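Local coordinates for protein glycerate dehydrogenase/glyoxylate reductase (Thermus thermophilus, PDB 2CUK) that probably reduces hydroxypyruvate and glyoxylate with NAD(P)H, as a D-2-hydroxyacid dehydrogenase, at residues M60-V74 with A83-P95. Residues are numbered along the deposited sequence; the frame is centred on the assembly and turned at random.
Sequences MDRAKGLKVIACYSV and AARERGIRVTHTP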
ATOM      1  N   MET A  60     -35.184  17.638  12.902  1.00 35.90           N
ATOM      2  CA  MET A  60     -35.042  19.044  13.254  1.00 37.78           C
ATOM      3  C   MET A  60     -36.236  19.550  14.060  1.00 38.83           C
ATOM      4  O   MET A  60     -36.061  20.229  15.075  1.00 37.59           O
ATOM      5  CB  MET A  60     -34.854  19.882  11.986  1.00 37.58           C
ATOM      6  CG  MET A  60     -33.474  19.730  11.366  1.00 36.55           C
ATOM      7  SD  MET A  60     -33.261  20.644   9.832  1.00 38.52           S
ATOM      8  CE  MET A  60     -32.557  19.381   8.773  1.00 39.44           C
ATOM      9  N   ASP A  61     -37.444  19.221  13.614  1.00 40.03           N
ATOM     10  CA  ASP A  61     -38.645  19.647  14.329  1.00 43.04           C
ATOM     11  C   ASP A  61     -38.678  18.996  15.708  1.00 43.32           C
ATOM     12  O   ASP A  61     -39.047  19.627  16.696  1.00 44.01           O
ATOM     13  CB  ASP A  61     -39.907  19.262  13.551  1.00 42.46           C
ATOM     14  CG  ASP A  61     -40.010  19.980  12.223  1.00 44.92           C
ATOM     15  OD1 ASP A  61     -39.825  21.217  12.199  1.00 44.14           O
ATOM     16  OD2 ASP A  61     -40.286  19.308  11.206  1.00 46.02           O
ATOM     17  N   ARG A  62     -38.285  17.728  15.762  1.00 44.56           N
ATOM     18  CA  ARG A  62     -38.254  16.979  17.011  1.00 45.74           C
ATOM     19  C   ARG A  62     -37.292  17.647  17.986  1.00 45.64           C
ATOM     20  O   ARG A  62     -37.514  17.647  19.196  1.00 45.68           O
ATOM     21  CB  ARG A  62     -37.806  15.541  16.741  1.00 47.06           C
ATOM     22  CG  ARG A  62     -38.854  14.478  17.042  1.00 49.62           C
ATOM     23  CD  ARG A  62     -38.927  14.163  18.530  1.00 50.49           C
ATOM     24  NE  ARG A  62     -39.784  13.009  18.793  1.00 50.83           N
ATOM     25  CZ  ARG A  62     -39.729  12.271  19.896  1.00 50.61           C
ATOM     26  NH1 ARG A  62     -38.856  12.561  20.848  1.00 50.46           N
ATOM     27  NH2 ARG A  62     -40.544  11.237  20.048  1.00 51.72           N
ATOM     28  N   ALA A  63     -36.222  18.217  17.442  1.00 46.88           N
ATOM     29  CA  ALA A  63     -35.210  18.892  18.245  1.00 48.07           C
ATOM     30  C   ALA A  63     -35.541  20.370  18.421  1.00 49.00           C
ATOM     31  O   ALA A  63     -34.779  21.245  18.004  1.00 49.86           O
ATOM     32  CB  ALA A  63     -33.841  18.739  17.588  1.00 47.95           C
ATOM     33  N   LYS A  64     -36.686  20.642  19.038  1.00 49.55           N
ATOM     34  CA  LYS A  64     -37.126  22.010  19.283  1.00 49.67           C
ATOM     35  C   LYS A  64     -36.067  22.799  20.050  1.00 48.08           C
ATOM     36  O   LYS A  64     -35.908  22.634  21.260  1.00 48.40           O
ATOM     37  CB  LYS A  64     -38.446  21.995  20.064  1.00 51.68           C
ATOM     38  CG  LYS A  64     -38.415  21.117  21.312  1.00 54.83           C
ATOM     39  CD  LYS A  64     -39.634  20.205  21.396  1.00 56.41           C
ATOM     40  CE  LYS A  64     -39.529  19.241  22.572  1.00 58.01           C
ATOM     41  NZ  LYS A  64     -39.456  19.939  23.887  1.00 58.41           N
ATOM     42  N   GLY A  65     -35.337  23.651  19.336  1.00 45.70           N
ATOM     43  CA  GLY A  65     -34.308  24.449  19.977  1.00 44.87           C
ATOM     44  C   GLY A  65     -32.899  24.151  19.495  1.00 43.51           C
ATOM     45  O   GLY A  65     -31.929  24.655  20.061  1.00 44.19           O
ATOM     46  N   LEU A  66     -32.780  23.331  18.455  1.00 41.50           N
ATOM     47  CA  LEU A  66     -31.476  22.978  17.900  1.00 38.27           C
ATOM     48  C   LEU A  66     -30.881  24.209  17.221  1.00 35.71           C
ATOM     49  O   LEU A  66     -31.540  24.842  16.399  1.00 35.51           O
ATOM     50  CB  LEU A  66     -31.629  21.840  16.884  1.00 38.81           C
ATOM     51  CG  LEU A  66     -30.356  21.249  16.270  1.00 38.91           C
ATOM     52  CD1 LEU A  66     -29.510  20.604  17.354  1.00 39.63           C
ATOM     53  CD2 LEU A  66     -30.727  20.225  15.215  1.00 38.94           C
ATOM     54  N   LYS A  67     -29.638  24.542  17.563  1.00 33.20           N
ATOM     55  CA  LYS A  67     -28.977  25.713  16.990  1.00 31.85           C
ATOM     56  C   LYS A  67     -27.940  25.389  15.919  1.00 30.29           C
ATOM     57  O   LYS A  67     -27.735  26.167  14.989  1.00 27.93           O
ATOM     58  CB  LYS A  67     -28.294  26.528  18.094  1.00 33.87           C
ATOM     59  CG  LYS A  67     -29.229  27.026  19.185  1.00 36.63           C
ATOM     60  CD  LYS A  67     -28.497  27.866  20.227  1.00 38.88           C
ATOM     61  CE  LYS A  67     -28.165  29.265  19.711  1.00 41.67           C
ATOM     62  NZ  LYS A  67     -27.218  29.263  18.562  1.00 42.07           N
ATOM     63  N   VAL A  68     -27.284  24.241  16.044  1.00 28.77           N
ATOM     64  CA  VAL A  68     -26.255  23.884  15.082  1.00 26.12           C
ATOM     65  C   VAL A  68     -26.088  22.394  14.853  1.00 25.31           C
ATOM     66  O   VAL A  68     -26.200  21.584  15.775  1.00 23.86           O
ATOM     67  CB  VAL A  68     -24.887  24.451  15.520  1.00 25.51           C
ATOM     68  CG1 VAL A  68     -24.534  23.925  16.905  1.00 23.31           C
ATOM     69  CG2 VAL A  68     -23.806  24.065  14.518  1.00 26.22           C
ATOM     70  N   ILE A  69     -25.824  22.052  13.601  1.00 24.43           N
ATOM     71  CA  ILE A  69     -25.575  20.677  13.207  1.00 24.45           C
ATOM     72  C   ILE A  69     -24.133  20.684  12.705  1.00 23.74           C
ATOM     73  O   ILE A  69     -23.864  21.074  11.567  1.00 22.51           O
ATOM     74  CB  ILE A  69     -26.512  20.228  12.063  1.00 25.29           C
ATOM     75  CG1 ILE A  69     -27.970  20.273  12.530  1.00 24.30           C
ATOM     76  CG2 ILE A  69     -26.148  18.815  11.618  1.00 26.96           C
ATOM     77  CD1 ILE A  69     -28.965  19.915  11.445  1.00 25.93           C
ATOM     78  N   ALA A  70     -23.205  20.292  13.573  1.00 21.94           N
ATOM     79  CA  ALA A  70     -21.792  20.249  13.218  1.00 20.99           C
ATOM     80  C   ALA A  70     -21.461  18.843  12.742  1.00 21.14           C
ATOM     81  O   ALA A  70     -21.182  17.945  13.542  1.00 21.30           O
ATOM     82  CB  ALA A  70     -20.930  20.621  14.423  1.00 21.64           C
ATOM     83  N   CYS A  71     -21.498  18.662  11.428  1.00 21.24           N
ATOM     84  CA  CYS A  71     -21.230  17.370  10.814  1.00 22.38           C
ATOM     85  C   CYS A  71     -19.825  16.833  11.015  1.00 21.69           C
ATOM     86  O   CYS A  71     -18.841  17.553  10.858  1.00 20.70           O
ATOM     87  CB  CYS A  71     -21.514  17.434   9.312  1.00 24.73           C
ATOM     88  SG  CYS A  71     -23.238  17.738   8.919  1.00 26.31           S
ATOM     89  N   TYR A  72     -19.752  15.552  11.357  1.00 21.89           N
ATOM     90  CA  TYR A  72     -18.482  14.873  11.541  1.00 22.29           C
ATOM     91  C   TYR A  72     -18.211  14.231  10.181  1.00 22.33           C
ATOM     92  O   TYR A  72     -18.259  13.011  10.036  1.00 23.62           O
ATOM     93  CB  TYR A  72     -18.603  13.795  12.630  1.00 21.47           C
ATOM     94  CG  TYR A  72     -17.297  13.098  12.962  1.00 19.48           C
ATOM     95  CD1 TYR A  72     -16.267  13.776  13.614  1.00 19.77           C
ATOM     96  CD2 TYR A  72     -17.082  11.768  12.597  1.00 21.95           C
ATOM     97  CE1 TYR A  72     -15.050  13.147  13.895  1.00 19.14           C
ATOM     98  CE2 TYR A  72     -15.866  11.128  12.866  1.00 18.90           C
ATOM     99  CZ  TYR A  72     -14.857  11.821  13.512  1.00 19.83           C
ATOM    100  OH  TYR A  72     -13.654  11.196  13.763  1.00 21.12           O
ATOM    101  N   SER A  73     -17.958  15.078   9.184  1.00 21.68           N
ATOM    102  CA  SER A  73     -17.690  14.642   7.816  1.00 22.22           C
ATOM    103  C   SER A  73     -17.564  15.861   6.903  1.00 23.47           C
ATOM    104  O   SER A  73     -17.915  16.974   7.298  1.00 23.39           O
ATOM    105  CB  SER A  73     -18.828  13.753   7.307  1.00 23.94           C
ATOM    106  OG  SER A  73     -20.075  14.436   7.345  1.00 24.78           O
ATOM    107  N   VAL A  74     -17.050  15.650   5.693  1.00 23.58           N
ATOM    108  CA  VAL A  74     -16.912  16.731   4.724  1.00 24.34           C
ATOM    109  C   VAL A  74     -18.202  16.804   3.906  1.00 25.46           C
ATOM    110  O   VAL A  74     -18.693  17.889   3.595  1.00 25.37           O
ATOM    111  CB  VAL A  74     -15.700  16.510   3.773  1.00 24.88           C
ATOM    112  CG1 VAL A  74     -15.806  15.162   3.075  1.00 27.00           C
ATOM    113  CG2 VAL A  74     -15.643  17.632   2.742  1.00 26.10           C
ATOM    114  N   ALA A  83     -34.044  22.507   4.956  1.00 36.01           N
ATOM    115  CA  ALA A  83     -34.916  22.340   6.110  1.00 35.59           C
ATOM    116  C   ALA A  83     -34.287  23.046   7.305  1.00 34.94           C
ATOM    117  O   ALA A  83     -34.975  23.692   8.093  1.00 35.10           O
ATOM    118  CB  ALA A  83     -35.108  20.865   6.417  1.00 35.21           C
ATOM    119  N   ALA A  84     -32.970  22.922   7.430  1.00 34.26           N
ATOM    120  CA  ALA A  84     -32.246  23.556   8.525  1.00 34.23           C
ATOM    121  C   ALA A  84     -32.272  25.073   8.359  1.00 34.39           C
ATOM    122  O   ALA A  84     -32.501  25.811   9.317  1.00 34.07           O
ATOM    123  CB  ALA A  84     -30.805  23.053   8.557  1.00 32.51           C
ATOM    124  N   ARG A  85     -32.032  25.530   7.136  1.00 35.45           N
ATOM    125  CA  ARG A  85     -32.028  26.957   6.833  1.00 36.59           C
ATOM    126  C   ARG A  85     -33.366  27.573   7.236  1.00 36.14           C
ATOM    127  O   ARG A  85     -33.413  28.589   7.931  1.00 35.07           O
ATOM    128  CB  ARG A  85     -31.796  27.175   5.337  1.00 38.55           C
ATOM    129  CG  ARG A  85     -31.672  28.637   4.931  1.00 41.84           C
ATOM    130  CD  ARG A  85     -31.675  28.779   3.418  1.00 44.61           C
ATOM    131  NE  ARG A  85     -30.688  27.907   2.787  1.00 47.20           N
ATOM    132  CZ  ARG A  85     -29.372  28.043   2.913  1.00 47.42           C
ATOM    133  NH1 ARG A  85     -28.868  29.024   3.651  1.00 48.14           N
ATOM    134  NH2 ARG A  85     -28.558  27.192   2.303  1.00 47.89           N
ATOM    135  N   GLU A  86     -34.446  26.938   6.790  1.00 35.69           N
ATOM    136  CA  GLU A  86     -35.803  27.388   7.076  1.00 35.62           C
ATOM    137  C   GLU A  86     -36.108  27.401   8.570  1.00 34.82           C
ATOM    138  O   GLU A  86     -37.093  27.997   9.004  1.00 35.45           O
ATOM    139  CB  GLU A  86     -36.805  26.485   6.352  1.00 36.05           C
ATOM    140  CG  GLU A  86     -36.791  26.644   4.836  1.00 37.93           C
ATOM    141  CD  GLU A  86     -37.405  25.462   4.108  1.00 38.84           C
ATOM    142  OE1 GLU A  86     -38.468  24.967   4.541  1.00 42.12           O
ATOM    143  OE2 GLU A  86     -36.827  25.032   3.089  1.00 40.68           O
ATOM    144  N   ARG A  87     -35.259  26.747   9.355  1.00 33.35           N
ATOM    145  CA  ARG A  87     -35.456  26.691  10.799  1.00 32.80           C
ATOM    146  C   ARG A  87     -34.388  27.461  11.562  1.00 31.22           C
ATOM    147  O   ARG A  87     -34.313  27.385  12.787  1.00 32.58           O
ATOM    148  CB  ARG A  87     -35.479  25.236  11.263  1.00 33.12           C
ATOM    149  CG  ARG A  87     -36.665  24.462  10.729  1.00 34.61           C
ATOM    150  CD  ARG A  87     -36.590  22.989  11.086  1.00 35.66           C
ATOM    151  NE  ARG A  87     -37.811  22.288  10.698  1.00 35.89           N
ATOM    152  CZ  ARG A  87     -38.269  22.217   9.451  1.00 36.64           C
ATOM    153  NH1 ARG A  87     -37.606  22.801   8.461  1.00 35.00           N
ATOM    154  NH2 ARG A  87     -39.401  21.569   9.196  1.00 34.48           N
ATOM    155  N   GLY A  88     -33.561  28.201  10.832  1.00 30.96           N
ATOM    156  CA  GLY A  88     -32.516  28.986  11.466  1.00 30.65           C
ATOM    157  C   GLY A  88     -31.451  28.159  12.161  1.00 30.12           C
ATOM    158  O   GLY A  88     -30.860  28.599  13.145  1.00 31.28           O
ATOM    159  N   ILE A  89     -31.203  26.958  11.655  1.00 29.68           N
ATOM    160  CA  ILE A  89     -30.189  26.086  12.236  1.00 27.81           C
ATOM    161  C   ILE A  89     -28.926  26.182  11.392  1.00 27.69           C
ATOM    162  O   ILE A  89     -28.992  26.132  10.161  1.00 27.99           O
ATOM    163  CB  ILE A  89     -30.663  24.620  12.254  1.00 28.51           C
ATOM    164  CG1 ILE A  89     -31.963  24.505  13.056  1.00 27.27           C
ATOM    165  CG2 ILE A  89     -29.580  23.730  12.851  1.00 28.84           C
ATOM    166  CD1 ILE A  89     -32.610  23.128  13.004  1.00 27.04           C
ATOM    167  N   ARG A  90     -27.777  26.334  12.041  1.00 27.16           N
ATOM    168  CA  ARG A  90     -26.521  26.419  11.302  1.00 27.96           C
ATOM    169  C   ARG A  90     -26.020  25.013  10.995  1.00 27.73           C
ATOM    170  O   ARG A  90     -26.242  24.085  11.770  1.00 28.41           O
ATOM    171  CB  ARG A  90     -25.455  27.171  12.109  1.00 28.42           C
ATOM    172  CG  ARG A  90     -25.820  28.606  12.471  1.00 32.34           C
ATOM    173  CD  ARG A  90     -26.267  29.402  11.252  1.00 31.98           C
ATOM    174  NE  ARG A  90     -25.217  29.547  10.248  1.00 33.81           N
ATOM    175  CZ  ARG A  90     -24.135  30.305  10.392  1.00 33.90           C
ATOM    176  NH1 ARG A  90     -23.945  30.998  11.506  1.00 34.48           N
ATOM    177  NH2 ARG A  90     -23.248  30.384   9.410  1.00 33.66           N
ATOM    178  N   VAL A  91     -25.357  24.855   9.855  1.00 26.76           N
ATOM    179  CA  VAL A  91     -24.818  23.556   9.477  1.00 26.66           C
ATOM    180  C   VAL A  91     -23.368  23.729   9.060  1.00 26.06           C
ATOM    181  O   VAL A  91     -23.047  24.582   8.226  1.00 26.25           O
ATOM    182  CB  VAL A  91     -25.619  22.913   8.313  1.00 25.45           C
ATOM    183  CG1 VAL A  91     -25.000  21.575   7.927  1.00 25.89           C
ATOM    184  CG2 VAL A  91     -27.069  22.708   8.733  1.00 25.92           C
ATOM    185  N   THR A  92     -22.492  22.927   9.656  1.00 24.58           N
ATOM    186  CA  THR A  92     -21.068  22.985   9.350  1.00 24.19           C
ATOM    187  C   THR A  92     -20.534  21.596   9.028  1.00 24.57           C
ATOM    188  O   THR A  92     -21.215  20.594   9.248  1.00 23.95           O
ATOM    189  CB  THR A  92     -20.259  23.548  10.541  1.00 23.54           C
ATOM    190  OG1 THR A  92     -20.407  22.681  11.674  1.00 22.86           O
ATOM    191  CG2 THR A  92     -20.749  24.942  10.907  1.00 24.77           C
ATOM    192  N   HIS A  93     -19.314  21.547   8.503  1.00 23.93           N
ATOM    193  CA  HIS A  93     -18.681  20.279   8.172  1.00 24.15           C
ATOM    194  C   HIS A  93     -17.185  20.358   8.458  1.00 24.08           C
ATOM    195  O   HIS A  93     -16.712  21.336   9.032  1.00 25.17           O
ATOM    196  CB  HIS A  93     -18.931  19.906   6.702  1.00 24.07           C
ATOM    197  CG  HIS A  93     -18.354  20.872   5.715  1.00 24.06           C
ATOM    198  ND1 HIS A  93     -17.961  20.491   4.450  1.00 24.75           N
ATOM    199  CD2 HIS A  93     -18.124  22.204   5.795  1.00 25.11           C
ATOM    200  CE1 HIS A  93     -17.511  21.545   3.793  1.00 24.50           C
ATOM    201  NE2 HIS A  93     -17.600  22.598   4.587  1.00 25.54           N
ATOM    202  N   THR A  94     -16.439  19.336   8.056  1.00 24.54           N
ATOM    203  CA  THR A  94     -15.000  19.304   8.312  1.00 24.02           C
ATOM    204  C   THR A  94     -14.166  19.191   7.032  1.00 24.48           C
ATOM    205  O   THR A  94     -13.540  18.163   6.782  1.00 25.13           O
ATOM    206  CB  THR A  94     -14.651  18.121   9.241  1.00 25.80           C
ATOM    207  OG1 THR A  94     -14.941  16.883   8.573  1.00 23.88           O
ATOM    208  CG2 THR A  94     -15.473  18.197  10.528  1.00 22.99           C
ATOM    209  N   PRO A  95     -14.137  20.256   6.213  1.00 24.62           N
ATOM    210  CA  PRO A  95     -13.374  20.260   4.959  1.00 25.24           C
ATOM    211  C   PRO A  95     -11.859  20.323   5.151  1.00 26.59           C
ATOM    212  O   PRO A  95     -11.372  20.903   6.125  1.00 25.97           O
ATOM    213  CB  PRO A  95     -13.911  21.494   4.246  1.00 26.32           C
ATOM    214  CG  PRO A  95     -14.150  22.439   5.389  1.00 25.90           C
ATOM    215  CD  PRO A  95     -14.830  21.543   6.407  1.00 24.00           C
TER
HETATM  216  O   HOH W   1     -28.750  28.593  14.712  1.00 31.86           O
HETATM  217  O   HOH W   2     -18.513  20.561  11.428  1.00 20.77           O
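The guanidinium of R87 meets D61 at its edge: NE and NH2 both converge side-on on one carboxylate oxygen, with NE 2.7 Å from OD1 of D61, while the planes of the two groups stand 49° apart. NE approaches OD1 from above the carboxylate plane, NH2 on the syn side. NH1 donates to A83 O, which lies at the edge of the guanidinium, close to its plane. R87 runs extended from CG to NE, carrying its guanidinium out to D61, and on the way CD touches M60 CB (3.7 Å). At the far end the H93 ring carries CD of P95 over one face, and at its edge ND1 donates to a lone pair of V74 O (2.8 Å), in the carbonyl plane. Between these ends strands 68-70 and 90-92 pair in parallel, with I69 bonded through N to R90 O and through O to T92 N. I89 packs its CD1 on M60 CG (3.9 Å) and its CG2 on I69 CG1; M60 lays SD 3.7 Å from A84 CB, and the bend at chi3 (-131°) turns CE toward A83 CB. With R87 cut back to an alanine, D61 would probably lose its charged mate and A83 O this donor. This beta-alpha-beta unit forms one margin of a five-stranded parallel sheet, where backbone bonds and apolar side chains join the strands; the charge pair D61-R87 lies at the helical end, R90 pairs with E305, and the imidazole ties the two post-strand loops together.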